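DNA mismatch repair protein MLH3 (Saccharomyces cerevisiae S288C, PDB 6RMN) acts in DNA mismatch repair as a subunit of the MutLbeta heterodimer, correcting insertion-deletion loops that arise in replication, DNA damage or meiotic recombination. Local coordinates at residues K102-G106 against C180-F185. Residues are numbered along the deposited sequence; the frame is centred on the assembly and turned at random.
Sequences KWGIG and CVPTVF
The indole of W103 lies against P182 in a proline-tryptophan CH-pi contact, within the C-terminal part of this MutL-family protein. P182 CD sits over one face of the six-membered ring, 3.6 Å from its centroid and only 15° off the ring normal. Its nearest ring atom is W103 CE2, and P182 CG reaches over the pyrrole side, 4.1 Å from W103 NE1. At the far end of the indole, W103 CH2 meets V181 CG2 at 3.8 Å, the two side chains crossing at about a right angle, and W103 CZ2 comes within 3.5 Å of C180 O. W103 CG is anti to its own carbonyl carbon (chi1 -60°), which carries the indole across to the proline while W103 CB remains near F185, 4.0 Å from F185 CE2. The six-membered ring of W103 and the phenyl ring of F185 are oblique to one another, with planes at 31°. F185 also receives I105 CD1 at its edge, where F185 CE2 is 4.2 Å away. No hydrogen bond spans the two segments. Replacing W103 with an alanine would probably open a gap beneath P182 and strip V181 CG2 of its aromatic neighbour. Further out, L65 and V68 of helix 48-69 touch W103, and L65 also touches V181, so this buried contact joins that helix, the loop after helix 87-101 and the start of helix 183-196. P182 occupies the N-cap position of helix 183-196; P182 O accepts the hydrogen bond of F185 N at 2.9 Å, in the first turn of the helix. V181 O accepts a hydrogen bond from K155 NZ. Across the contact, G104 is the C-prime residue of the Schellman motif that ends helix 87-101 and turns the chain toward strand 106-110, and G104 O takes a hydrogen bond from T123 OG1.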
loop_
_atom_site.group_PDB
_atom_site.type_symbol
_atom_site.label_atom_id
_atom_site.label_comp_id
_atom_site.label_asym_id
_atom_site.label_seq_id
_atom_site.Cartn_x
_atom_site.Cartn_y
_atom_site.Cartn_z
ATOM N N LYS B 102 27.060 21.318 30.108
ATOM C CA LYS B 102 25.727 20.744 29.842
ATOM C C LYS B 102 25.772 19.586 28.830
ATOM O O LYS B 102 24.881 18.734 28.831
ATOM C CB LYS B 102 24.763 21.829 29.330
ATOM C CG LYS B 102 24.562 22.992 30.291
ATOM C CD LYS B 102 23.817 24.123 29.616
ATOM C CE LYS B 102 23.764 25.334 30.500
ATOM N NZ LYS B 102 22.999 26.438 29.877
ATOM N N TRP B 103 26.799 19.574 27.961
ATOM C CA TRP B 103 27.006 18.550 26.941
ATOM C C TRP B 103 28.088 17.535 27.330
ATOM O O TRP B 103 28.541 16.782 26.477
ATOM C CB TRP B 103 27.325 19.205 25.587
ATOM C CG TRP B 103 26.233 20.107 25.098
ATOM C CD1 TRP B 103 26.218 21.473 25.130
ATOM C CD2 TRP B 103 24.955 19.700 24.581
ATOM N NE1 TRP B 103 25.027 21.944 24.621
ATOM C CE2 TRP B 103 24.228 20.875 24.289
ATOM C CE3 TRP B 103 24.359 18.452 24.326
ATOM C CZ2 TRP B 103 22.949 20.840 23.722
ATOM C CZ3 TRP B 103 23.081 18.421 23.786
ATOM C CH2 TRP B 103 22.378 19.605 23.523
ATOM N N GLY B 104 28.476 17.513 28.606
ATOM C CA GLY B 104 29.478 16.590 29.126
ATOM C C GLY B 104 30.916 16.970 28.832
ATOM O O GLY B 104 31.828 16.191 29.125
ATOM N N ILE B 105 31.137 18.168 28.262
ATOM C CA ILE B 105 32.470 18.668 27.923
ATOM C C ILE B 105 32.947 19.537 29.089
ATOM O O ILE B 105 32.473 20.662 29.256
ATOM C CB ILE B 105 32.477 19.399 26.537
ATOM C CG1 ILE B 105 31.945 18.478 25.405
ATOM C CG2 ILE B 105 33.870 19.977 26.195
ATOM C CD1 ILE B 105 31.140 19.163 24.366
ATOM N N GLY B 106 33.837 18.973 29.913
ATOM C CA GLY B 106 34.376 19.632 31.095
ATOM C C GLY B 106 35.817 20.048 30.924
ATOM O O GLY B 106 36.673 19.203 30.669
ATOM N N CYS B 180 19.667 23.804 19.666
ATOM C CA CYS B 180 20.792 23.991 20.604
ATOM C C CYS B 180 21.854 22.925 20.493
ATOM O O CYS B 180 22.954 23.104 20.999
ATOM C CB CYS B 180 20.278 24.061 22.034
ATOM S SG CYS B 180 18.891 25.183 22.256
ATOM N N VAL B 181 21.502 21.786 19.929
ATOM C CA VAL B 181 22.399 20.654 19.821
ATOM C C VAL B 181 23.635 20.998 18.980
ATOM O O VAL B 181 23.463 21.369 17.822
ATOM C CB VAL B 181 21.641 19.407 19.314
ATOM C CG1 VAL B 181 22.587 18.228 19.134
ATOM C CG2 VAL B 181 20.499 19.048 20.259
ATOM N N PRO B 182 24.878 20.923 19.536
ATOM C CA PRO B 182 26.068 21.220 18.715
ATOM C C PRO B 182 26.113 20.390 17.424
ATOM O O PRO B 182 25.686 19.240 17.433
ATOM C CB PRO B 182 27.234 20.898 19.654
ATOM C CG PRO B 182 26.662 21.060 21.022
ATOM C CD PRO B 182 25.266 20.545 20.909
ATOM N N THR B 183 26.598 20.999 16.313
ATOM C CA THR B 183 26.710 20.388 14.981
ATOM C C THR B 183 27.385 19.006 15.022
ATOM O O THR B 183 26.935 18.096 14.326
ATOM C CB THR B 183 27.397 21.362 13.996
ATOM O OG1 THR B 183 26.669 22.592 13.983
ATOM C CG2 THR B 183 27.481 20.815 12.564
ATOM N N VAL B 184 28.434 18.850 15.857
ATOM C CA VAL B 184 29.151 17.578 16.003
ATOM C C VAL B 184 28.236 16.469 16.547
ATOM O O VAL B 184 28.395 15.323 16.150
ATOM C CB VAL B 184 30.475 17.713 16.804
ATOM C CG1 VAL B 184 30.224 18.111 18.265
ATOM C CG2 VAL B 184 31.314 16.432 16.706
ATOM N N PHE B 185 27.280 16.810 17.432
ATOM C CA PHE B 185 26.354 15.834 17.989
ATOM C C PHE B 185 25.335 15.394 16.929
ATOM O O PHE B 185 25.118 14.201 16.757
ATOM C CB PHE B 185 25.703 16.352 19.273
ATOM C CG PHE B 185 26.632 16.370 20.458
ATOM C CD1 PHE B 185 26.889 15.217 21.179
ATOM C CD2 PHE B 185 27.237 17.546 20.869
ATOM C CE1 PHE B 185 27.759 15.239 22.279
ATOM C CE2 PHE B 185 28.102 17.568 21.970
ATOM C CZ PHE B 185 28.360 16.415 22.663
#